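Local coordinates for protein U4/U6 snRNA-associated-splicing factor PRP24 (PDB 4N0T) that binds U6 small nuclear RNA, anneals it to U4 and so acts as a recycling factor of the spliceosome, at residues A[39-52]-A[107-119]. Numbering follows the deposited sequence.
Sequences DVADSLKKNFRFAR and DINVVALSIRLPS. With nucleotides of chain B.
Leu113 lays its CD2 methyl against Phe50 CB at 3.8 Å and also meets Ala41 CB and the backbone N of Arg52, so one branched side chain packs across the paired strands 39-42 and 49-52. With CG beside the backbone N (chi1 -77°), the leucine carries this methyl onto the first sheet. Ala41 is small enough to admit both Leu113 and Val111, whose CG1 lies 3.9 Å from Ala41 CB. The other valine branch, CG2, meets Leu44 CG at 3.8 Å. Leu44, at the turn, extends this apolar seam and sets its methyls against Asn109 O.

No direct hydrogen bond joins the segments; water does instead. One molecule donates to Asp39 OD2 (2.7 Å) and bonds Ser114 OG (2.6 Å), bridging two short polar side chains.

Arg52, extended from CG to NE, takes NH1 of Arg116 over a face of its guanidinium, toward the rim (Arg52 NH2 to Arg116 NH1 3.5 Å), the planes 27° apart. Asp132 forms salt bridges with both, so the two cations share one carboxylate. Arg116 NH1 is further anchored by Ser114 OG, nearly in the guanidinium plane, and the bend at chi3 (-67°) turns the group toward the RNA. There NE donates to N7 of G21 of chain B and NH2 to its O6, each at 2.9 Å, a paired grip on the guanine's Hoogsteen edge to which arginine's parallel N-H groups are suited. A leucine in place of Arg116 would probably leave N7 and O6 of that guanine without these donors and Asp132 with one cation fewer.

The contact thus packs the outer hairpin of RRM 1 against the edge strand of RRM 2 and the loop leading into it, an interface between tandem RNA recognition motifs that runs directly into an RNA-binding site.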
ATOM      1  N   ASP A  39      16.803  -3.994 -14.845  1.00 19.70           N
ATOM      2  CA  ASP A  39      17.391  -2.969 -13.974  1.00 17.00           C
ATOM      3  C   ASP A  39      18.910  -3.082 -13.988  1.00 19.09           C
ATOM      4  O   ASP A  39      19.444  -4.184 -13.959  1.00 23.56           O
ATOM      5  CB  ASP A  39      16.893  -3.126 -12.541  1.00 18.50           C
ATOM      6  CG  ASP A  39      15.404  -2.908 -12.418  1.00 26.91           C
ATOM      7  OD1 ASP A  39      14.969  -1.747 -12.567  1.00 30.25           O
ATOM      8  OD2 ASP A  39      14.676  -3.891 -12.169  1.00 26.81           O
ATOM      9  N   VAL A  40      19.601  -1.944 -14.050  1.00 21.45           N
ATOM     10  CA  VAL A  40      21.060  -1.921 -13.950  1.00 24.41           C
ATOM     11  C   VAL A  40      21.441  -1.055 -12.746  1.00 31.25           C
ATOM     12  O   VAL A  40      20.810  -0.023 -12.499  1.00 32.33           O
ATOM     13  CB  VAL A  40      21.709  -1.372 -15.235  1.00 27.14           C
ATOM     14  CG1 VAL A  40      23.227  -1.405 -15.137  1.00 36.11           C
ATOM     15  CG2 VAL A  40      21.257  -2.175 -16.444  1.00 26.11           C
ATOM     16  N   ALA A  41      22.441  -1.487 -11.983  1.00 23.69           N
ATOM     17  CA  ALA A  41      22.911  -0.731 -10.817  1.00 23.94           C
ATOM     18  C   ALA A  41      24.429  -0.774 -10.759  1.00 27.78           C
ATOM     19  O   ALA A  41      25.041  -1.786 -11.115  1.00 22.94           O
ATOM     20  CB  ALA A  41      22.337  -1.300  -9.537  1.00 23.78           C
ATOM     21  N   ASP A  42      25.032   0.313 -10.290  1.00 27.13           N
ATOM     22  CA  ASP A  42      26.472   0.352 -10.105  1.00 25.91           C
ATOM     23  C   ASP A  42      26.884  -0.571  -8.973  1.00 21.03           C
ATOM     24  O   ASP A  42      26.153  -0.733  -7.987  1.00 23.79           O
ATOM     25  CB  ASP A  42      26.926   1.772  -9.754  1.00 33.08           C
ATOM     26  CG  ASP A  42      26.885   2.717 -10.935  1.00 40.90           C
ATOM     27  OD1 ASP A  42      26.862   2.245 -12.093  1.00 44.32           O
ATOM     28  OD2 ASP A  42      26.901   3.943 -10.696  1.00 42.38           O
ATOM     29  N   SER A  43      28.068  -1.168  -9.096  1.00 22.77           N
ATOM     30  CA  SER A  43      28.653  -1.865  -7.958  1.00 20.86           C
ATOM     31  C   SER A  43      28.983  -0.837  -6.876  1.00 21.73           C
ATOM     32  O   SER A  43      28.945   0.372  -7.130  1.00 25.60           O
ATOM     33  CB  SER A  43      29.924  -2.597  -8.368  1.00 26.47           C
ATOM     34  OG  SER A  43      30.921  -1.666  -8.731  1.00 25.34           O
ATOM     35  N   LEU A  44      29.310  -1.325  -5.680  1.00 24.87           N
ATOM     36  CA  LEU A  44      29.590  -0.462  -4.530  1.00 28.89           C
ATOM     37  C   LEU A  44      30.678   0.562  -4.829  1.00 28.54           C
ATOM     38  O   LEU A  44      30.559   1.736  -4.454  1.00 33.51           O
ATOM     39  CB  LEU A  44      30.010  -1.309  -3.329  1.00 29.91           C
ATOM     40  CG  LEU A  44      28.893  -1.918  -2.493  1.00 33.09           C
ATOM     41  CD1 LEU A  44      29.453  -2.824  -1.406  1.00 34.74           C
ATOM     42  CD2 LEU A  44      28.055  -0.806  -1.886  1.00 34.76           C
ATOM     43  N   LYS A  45      31.731   0.121  -5.510  1.00 27.78           N
ATOM     44  CA  LYS A  45      32.864   0.999  -5.801  1.00 27.58           C
ATOM     45  C   LYS A  45      32.873   1.508  -7.240  1.00 32.47           C
ATOM     46  O   LYS A  45      33.861   2.092  -7.696  1.00 35.60           O
ATOM     47  CB  LYS A  45      34.171   0.287  -5.470  1.00 27.50           C
ATOM     48  CG  LYS A  45      34.251  -0.173  -4.018  1.00 30.19           C
ATOM     49  CD  LYS A  45      35.679  -0.587  -3.658  1.00 36.37           C
ATOM     50  CE  LYS A  45      35.788  -1.054  -2.211  1.00 42.66           C
ATOM     51  NZ  LYS A  45      37.161  -1.545  -1.892  1.00 47.99           N
ATOM     52  N   LYS A  46      31.762   1.283  -7.942  1.00 28.49           N
ATOM     53  CA  LYS A  46      31.535   1.774  -9.306  1.00 29.78           C
ATOM     54  C   LYS A  46      32.499   1.219 -10.358  1.00 30.04           C
ATOM     55  O   LYS A  46      32.630   1.795 -11.436  1.00 36.51           O
ATOM     56  CB  LYS A  46      31.544   3.310  -9.360  1.00 37.72           C
ATOM     57  CG  LYS A  46      30.896   4.007  -8.167  1.00 42.93           C
ATOM     58  CD  LYS A  46      29.446   4.368  -8.436  1.00 46.15           C
ATOM     59  CE  LYS A  46      28.841   5.133  -7.262  1.00 47.13           C
ATOM     60  NZ  LYS A  46      27.355   5.168  -7.358  1.00 47.30           N
ATOM     61  N   ASN A  47      33.153   0.101 -10.065  1.00 27.55           N
ATOM     62  CA  ASN A  47      34.084  -0.489 -11.034  1.00 32.74           C
ATOM     63  C   ASN A  47      33.398  -1.357 -12.101  1.00 30.92           C
ATOM     64  O   ASN A  47      33.968  -1.630 -13.167  1.00 29.84           O
ATOM     65  CB  ASN A  47      35.200  -1.267 -10.327  1.00 37.75           C
ATOM     66  CG  ASN A  47      34.691  -2.106  -9.166  1.00 46.64           C
ATOM     67  OD1 ASN A  47      33.676  -1.786  -8.537  1.00 49.52           O
ATOM     68  ND2 ASN A  47      35.409  -3.185  -8.865  1.00 48.54           N
ATOM     69  N   PHE A  48      32.173  -1.791 -11.808  1.00 25.50           N
ATOM     70  CA  PHE A  48      31.399  -2.580 -12.760  1.00 21.09           C
ATOM     71  C   PHE A  48      29.906  -2.383 -12.494  1.00 23.88           C
ATOM     72  O   PHE A  48      29.527  -1.628 -11.598  1.00 23.86           O
ATOM     73  CB  PHE A  48      31.780  -4.071 -12.691  1.00 21.32           C
ATOM     74  CG  PHE A  48      31.413  -4.742 -11.392  1.00 25.22           C
ATOM     75  CD1 PHE A  48      30.143  -5.294 -11.200  1.00 24.23           C
ATOM     76  CD2 PHE A  48      32.341  -4.839 -10.370  1.00 26.63           C
ATOM     77  CE1 PHE A  48      29.814  -5.912 -10.004  1.00 23.28           C
ATOM     78  CE2 PHE A  48      32.023  -5.460  -9.185  1.00 28.93           C
ATOM     79  CZ  PHE A  48      30.750  -6.000  -8.996  1.00 22.64           C
ATOM     80  N   ARG A  49      29.050  -3.046 -13.267  1.00 23.17           N
ATOM     81  CA  ARG A  49      27.614  -2.938 -13.005  1.00 23.02           C
ATOM     82  C   ARG A  49      26.932  -4.288 -12.836  1.00 22.55           C
ATOM     83  O   ARG A  49      27.359  -5.296 -13.409  1.00 22.61           O
ATOM     84  CB  ARG A  49      26.914  -2.137 -14.105  1.00 26.38           C
ATOM     85  CG  ARG A  49      27.519  -0.758 -14.327  1.00 30.95           C
ATOM     86  CD  ARG A  49      26.598   0.149 -15.117  1.00 33.57           C
ATOM     87  NE  ARG A  49      25.720   0.929 -14.247  1.00 40.54           N
ATOM     88  CZ  ARG A  49      24.713   1.684 -14.680  1.00 45.77           C
ATOM     89  NH1 ARG A  49      24.443   1.751 -15.976  1.00 45.89           N
ATOM     90  NH2 ARG A  49      23.964   2.359 -13.818  1.00 48.34           N
ATOM     91  N   PHE A  50      25.865  -4.294 -12.041  1.00 17.44           N
ATOM     92  CA  PHE A  50      24.998  -5.464 -11.907  1.00 18.41           C
ATOM     93  C   PHE A  50      23.766  -5.229 -12.777  1.00 17.98           C
ATOM     94  O   PHE A  50      23.396  -4.079 -13.049  1.00 20.40           O
ATOM     95  CB  PHE A  50      24.491  -5.602 -10.474  1.00 17.98           C
ATOM     96  CG  PHE A  50      25.530  -6.038  -9.472  1.00 17.08           C
ATOM     97  CD1 PHE A  50      25.818  -7.386  -9.286  1.00 18.32           C
ATOM     98  CD2 PHE A  50      26.171  -5.101  -8.666  1.00 20.36           C
ATOM     99  CE1 PHE A  50      26.742  -7.796  -8.331  1.00 19.10           C
ATOM    100  CE2 PHE A  50      27.096  -5.501  -7.711  1.00 20.22           C
ATOM    101  CZ  PHE A  50      27.379  -6.850  -7.539  1.00 18.57           C
ATOM    102  N   ALA A  51      23.118  -6.307 -13.209  1.00 18.56           N
ATOM    103  CA  ALA A  51      21.810  -6.192 -13.850  1.00 21.62           C
ATOM    104  C   ALA A  51      20.852  -7.245 -13.323  1.00 17.93           C
ATOM    105  O   ALA A  51      21.249  -8.372 -13.016  1.00 18.67           O
ATOM    106  CB  ALA A  51      21.924  -6.304 -15.369  1.00 20.61           C
ATOM    107  N   ARG A  52      19.582  -6.866 -13.214  1.00 17.02           N
ATOM    108  CA  ARG A  52      18.516  -7.809 -12.950  1.00 16.97           C
ATOM    109  C   ARG A  52      17.701  -7.881 -14.230  1.00 18.08           C
ATOM    110  O   ARG A  52      17.296  -6.852 -14.767  1.00 19.12           O
ATOM    111  CB  ARG A  52      17.636  -7.291 -11.802  1.00 15.31           C
ATOM    112  CG  ARG A  52      16.361  -8.064 -11.589  1.00 17.71           C
ATOM    113  CD  ARG A  52      15.511  -7.363 -10.527  1.00 20.51           C
ATOM    114  NE  ARG A  52      14.297  -8.103 -10.228  1.00 24.17           N
ATOM    115  CZ  ARG A  52      13.171  -7.981 -10.918  1.00 30.89           C
ATOM    116  NH1 ARG A  52      13.117  -7.140 -11.937  1.00 36.25           N
ATOM    117  NH2 ARG A  52      12.101  -8.688 -10.583  1.00 36.35           N
ATOM    118  N   ASP A 107      23.131   3.255   2.930  1.00 29.66           N
ATOM    119  CA  ASP A 107      23.771   3.523   4.227  1.00 33.91           C
ATOM    120  C   ASP A 107      24.503   2.330   4.845  1.00 31.89           C
ATOM    121  O   ASP A 107      25.460   2.508   5.600  1.00 34.08           O
ATOM    122  CB  ASP A 107      22.731   4.013   5.236  1.00 39.63           C
ATOM    123  CG  ASP A 107      22.412   5.485   5.087  1.00 54.86           C
ATOM    124  OD1 ASP A 107      22.595   6.035   3.980  1.00 61.16           O
ATOM    125  OD2 ASP A 107      21.968   6.090   6.086  1.00 60.42           O
ATOM    126  N   ILE A 108      24.036   1.118   4.563  1.00 23.24           N
ATOM    127  CA  ILE A 108      24.678  -0.076   5.095  1.00 22.80           C
ATOM    128  C   ILE A 108      25.436  -0.798   3.982  1.00 22.76           C
ATOM    129  O   ILE A 108      25.717  -2.005   4.061  1.00 26.43           O
ATOM    130  CB  ILE A 108      23.664  -1.006   5.813  1.00 22.90           C
ATOM    131  CG1 ILE A 108      22.526  -1.414   4.860  1.00 19.95           C
ATOM    132  CG2 ILE A 108      23.100  -0.300   7.033  1.00 24.99           C
ATOM    133  CD1 ILE A 108      21.760  -2.665   5.322  1.00 22.49           C
ATOM    134  N   ASN A 109      25.742  -0.023   2.944  1.00 24.05           N
ATOM    135  CA  ASN A 109      26.579  -0.444   1.823  1.00 28.31           C
ATOM    136  C   ASN A 109      26.047  -1.669   1.097  1.00 28.74           C
ATOM    137  O   ASN A 109      26.798  -2.583   0.749  1.00 31.19           O
ATOM    138  CB  ASN A 109      28.041  -0.625   2.261  1.00 31.27           C
ATOM    139  CG  ASN A 109      28.667   0.676   2.742  1.00 40.63           C
ATOM    140  OD1 ASN A 109      28.552   1.717   2.089  1.00 40.70           O
ATOM    141  ND2 ASN A 109      29.319   0.623   3.895  1.00 47.28           N
ATOM    142  N   VAL A 110      24.733  -1.672   0.868  1.00 22.32           N
ATOM    143  CA  VAL A 110      24.088  -2.726   0.103  1.00 20.89           C
ATOM    144  C   VAL A 110      23.525  -2.155  -1.202  1.00 21.97           C
ATOM    145  O   VAL A 110      22.735  -1.209  -1.183  1.00 22.98           O
ATOM    146  CB  VAL A 110      22.945  -3.359   0.920  1.00 19.98           C
ATOM    147  CG1 VAL A 110      22.120  -4.310   0.045  1.00 22.49           C
ATOM    148  CG2 VAL A 110      23.510  -4.087   2.132  1.00 21.25           C
ATOM    149  N   VAL A 111      23.947  -2.716  -2.335  1.00 19.82           N
ATOM    150  CA  VAL A 111      23.434  -2.292  -3.627  1.00 21.05           C
ATOM    151  C   VAL A 111      22.012  -2.828  -3.795  1.00 17.94           C
ATOM    152  O   VAL A 111      21.762  -3.996  -3.514  1.00 21.93           O
ATOM    153  CB  VAL A 111      24.303  -2.855  -4.759  1.00 26.65           C
ATOM    154  CG1 VAL A 111      23.691  -2.536  -6.129  1.00 29.49           C
ATOM    155  CG2 VAL A 111      25.730  -2.310  -4.645  1.00 27.34           C
ATOM    156  N   ALA A 112      21.089  -1.968  -4.221  1.00 20.19           N
ATOM    157  CA  ALA A 112      19.714  -2.399  -4.495  1.00 21.14           C
ATOM    158  C   ALA A 112      19.455  -2.401  -5.991  1.00 20.22           C
ATOM    159  O   ALA A 112      19.688  -1.392  -6.678  1.00 25.25           O
ATOM    160  CB  ALA A 112      18.716  -1.499  -3.796  1.00 25.04           C
ATOM    161  N   LEU A 113      18.961  -3.525  -6.501  1.00 17.41           N
ATOM    162  CA  LEU A 113      18.641  -3.626  -7.919  1.00 20.57           C
ATOM    163  C   LEU A 113      17.221  -3.171  -8.264  1.00 18.64           C
ATOM    164  O   LEU A 113      16.991  -2.606  -9.339  1.00 18.70           O
ATOM    165  CB  LEU A 113      18.849  -5.064  -8.397  1.00 22.47           C
ATOM    166  CG  LEU A 113      20.295  -5.484  -8.633  1.00 30.70           C
ATOM    167  CD1 LEU A 113      20.402  -6.991  -8.617  1.00 36.43           C
ATOM    168  CD2 LEU A 113      20.750  -4.937  -9.966  1.00 29.90           C
ATOM    169  N   SER A 114      16.269  -3.422  -7.368  1.00 17.84           N
ATOM    170  CA  SER A 114      14.875  -3.150  -7.690  1.00 17.62           C
ATOM    171  C   SER A 114      14.107  -2.968  -6.393  1.00 13.17           C
ATOM    172  O   SER A 114      14.315  -3.719  -5.444  1.00 14.40           O
ATOM    173  CB  SER A 114      14.279  -4.323  -8.487  1.00 19.50           C
ATOM    174  OG  SER A 114      12.876  -4.154  -8.698  1.00 18.11           O
ATOM    175  N   ILE A 115      13.273  -1.937  -6.348  1.00 15.04           N
ATOM    176  CA  ILE A 115      12.416  -1.705  -5.196  1.00 15.08           C
ATOM    177  C   ILE A 115      11.003  -1.560  -5.739  1.00 14.11           C
ATOM    178  O   ILE A 115      10.738  -0.708  -6.588  1.00 18.63           O
ATOM    179  CB  ILE A 115      12.853  -0.433  -4.432  1.00 16.86           C
ATOM    180  CG1 ILE A 115      14.272  -0.612  -3.903  1.00 21.41           C
ATOM    181  CG2 ILE A 115      11.938  -0.171  -3.226  1.00 15.08           C
ATOM    182  CD1 ILE A 115      14.926   0.705  -3.474  1.00 25.13           C
ATOM    183  N   ARG A 116      10.094  -2.404  -5.263  1.00 13.21           N
ATOM    184  CA  ARG A 116       8.761  -2.493  -5.856  1.00 12.96           C
ATOM    185  C   ARG A 116       7.690  -2.268  -4.813  1.00 12.99           C
ATOM    186  O   ARG A 116       7.628  -2.978  -3.823  1.00 15.00           O
ATOM    187  CB  ARG A 116       8.586  -3.882  -6.495  1.00 13.71           C
ATOM    188  CG  ARG A 116       9.662  -4.156  -7.576  1.00 13.06           C
ATOM    189  CD  ARG A 116       9.470  -5.503  -8.266  1.00 12.12           C
ATOM    190  NE  ARG A 116       9.685  -6.674  -7.427  1.00 15.58           N
ATOM    191  CZ  ARG A 116      10.863  -7.239  -7.172  1.00 17.08           C
ATOM    192  NH1 ARG A 116      11.999  -6.725  -7.666  1.00 15.51           N
ATOM    193  NH2 ARG A 116      10.901  -8.329  -6.417  1.00 17.56           N
ATOM    194  N   LEU A 117       6.835  -1.281  -5.072  1.00 14.57           N
ATOM    195  CA  LEU A 117       5.790  -0.875  -4.137  1.00 13.73           C
ATOM    196  C   LEU A 117       4.422  -1.209  -4.732  1.00 13.36           C
ATOM    197  O   LEU A 117       4.273  -1.296  -5.960  1.00 16.24           O
ATOM    198  CB  LEU A 117       5.906   0.634  -3.882  1.00 21.34           C
ATOM    199  CG  LEU A 117       7.000   1.201  -2.957  1.00 28.88           C
ATOM    200  CD1 LEU A 117       6.626   1.057  -1.509  1.00 31.26           C
ATOM    201  CD2 LEU A 117       8.389   0.629  -3.168  1.00 29.12           C
ATOM    202  N   PRO A 118       3.409  -1.388  -3.865  1.00 12.79           N
ATOM    203  CA  PRO A 118       2.099  -1.881  -4.313  1.00 13.66           C
ATOM    204  C   PRO A 118       1.130  -0.772  -4.721  1.00 11.83           C
ATOM    205  O   PRO A 118       1.243   0.384  -4.284  1.00 12.88           O
ATOM    206  CB  PRO A 118       1.562  -2.587  -3.071  1.00 14.71           C
ATOM    207  CG  PRO A 118       2.122  -1.761  -1.935  1.00 14.09           C
ATOM    208  CD  PRO A 118       3.535  -1.412  -2.399  1.00 11.65           C
ATOM    209  N   SER A 119       0.154  -1.140  -5.546  1.00 13.39           N
ATOM    210  CA  SER A 119      -0.926  -0.223  -5.932  1.00 13.84           C
ATOM    211  C   SER A 119      -1.854   0.066  -4.755  1.00 11.96           C
ATOM    212  O   SER A 119      -2.246  -0.848  -4.006  1.00 14.91           O
ATOM    213  CB  SER A 119      -1.771  -0.845  -7.048  1.00 16.18           C
ATOM    214  OG  SER A 119      -2.981  -0.111  -7.248  1.00 16.55           O
TER
ATOM    215  P     G B  21       0.068  -9.562  -2.118  1.00 12.74           P
ATOM    216  OP1   G B  21      -1.265  -9.326  -1.488  1.00 13.87           O
ATOM    217  OP2   G B  21       0.141 -10.689  -3.104  1.00 15.01           O
ATOM    218  O5'   G B  21       0.557  -8.213  -2.797  1.00 12.10           O
ATOM    219  C5'   G B  21       1.891  -8.097  -3.277  1.00 12.17           C
ATOM    220  C4'   G B  21       2.064  -6.864  -4.128  1.00 10.29           C
ATOM    221  O4'   G B  21       3.478  -6.685  -4.390  1.00 12.53           O
ATOM    222  C3'   G B  21       1.414  -6.924  -5.500  1.00 10.54           C
ATOM    223  O3'   G B  21       1.295  -5.575  -5.937  1.00 12.99           O
ATOM    224  C2'   G B  21       2.513  -7.583  -6.324  1.00 10.90           C
ATOM    225  O2'   G B  21       2.357  -7.428  -7.714  1.00 14.98           O
ATOM    226  C1'   G B  21       3.717  -6.821  -5.784  1.00 15.04           C
ATOM    227  N9    G B  21       5.010  -7.472  -5.929  1.00 13.46           N
ATOM    228  C8    G B  21       6.098  -6.841  -6.470  1.00 17.18           C
ATOM    229  N7    G B  21       7.153  -7.593  -6.450  1.00 15.25           N
ATOM    230  C5    G B  21       6.756  -8.762  -5.853  1.00 13.51           C
ATOM    231  C6    G B  21       7.510  -9.919  -5.551  1.00 16.49           C
ATOM    232  O6    G B  21       8.717 -10.137  -5.800  1.00 16.66           O
ATOM    233  N1    G B  21       6.728 -10.884  -4.941  1.00 16.29           N
ATOM    234  C2    G B  21       5.397 -10.730  -4.613  1.00 14.78           C
ATOM    235  N2    G B  21       4.806 -11.768  -4.003  1.00 14.62           N
ATOM    236  N3    G B  21       4.683  -9.654  -4.893  1.00 14.56           N
ATOM    237  C4    G B  21       5.420  -8.707  -5.496  1.00 13.47           C
ATOM    238  P     A B  22      -0.101  -4.965  -6.455  1.00 13.48           P
ATOM    239  OP1   A B  22       0.227  -3.590  -6.905  1.00 14.51           O
ATOM    240  OP2   A B  22      -1.186  -5.207  -5.479  1.00 12.19           O
ATOM    241  O5'   A B  22      -0.387  -5.781  -7.788  1.00 14.51           O
ATOM    242  C5'   A B  22      -1.297  -6.876  -7.810  1.00 14.38           C
ATOM    243  C4'   A B  22      -1.673  -7.177  -9.233  1.00 14.60           C
ATOM    244  O4'   A B  22      -2.427  -6.044  -9.746  1.00 18.79           O
ATOM    245  C3'   A B  22      -0.468  -7.344 -10.157  1.00 17.61           C
ATOM    246  O3'   A B  22      -0.747  -8.321 -11.151  1.00 23.68           O
ATOM    247  C2'   A B  22      -0.336  -5.972 -10.808  1.00 21.14           C
ATOM    248  O2'   A B  22       0.278  -5.981 -12.081  1.00 24.57           O
ATOM    249  C1'   A B  22      -1.786  -5.519 -10.891  1.00 19.71           C
ATOM    250  N9    A B  22      -1.915  -4.064 -10.869  1.00 27.39           N
ATOM    251  C8    A B  22      -1.496  -3.187  -9.903  1.00 26.48           C
ATOM    252  N7    A B  22      -1.734  -1.932 -10.196  1.00 32.32           N
ATOM    253  C5    A B  22      -2.343  -1.986 -11.440  1.00 40.75           C
ATOM    254  C6    A B  22      -2.841  -0.992 -12.300  1.00 48.57           C
ATOM    255  N6    A B  22      -2.806   0.314 -12.026  1.00 47.16           N
ATOM    256  N1    A B  22      -3.383  -1.401 -13.467  1.00 53.61           N
ATOM    257  C2    A B  22      -3.422  -2.710 -13.744  1.00 53.19           C
ATOM    258  N3    A B  22      -2.989  -3.738 -13.021  1.00 46.91           N
ATOM    259  C4    A B  22      -2.456  -3.299 -11.867  1.00 40.53           C
TER
HETATM  260  O   HOH W   1      12.382  -3.138 -11.012  1.00 31.39           O
HETATM  261  O   HOH W   2      15.143   0.048 -10.333  1.00 47.98           O
HETATM  262  O   HOH W   3      18.391  -0.154 -10.070  1.00 46.83           O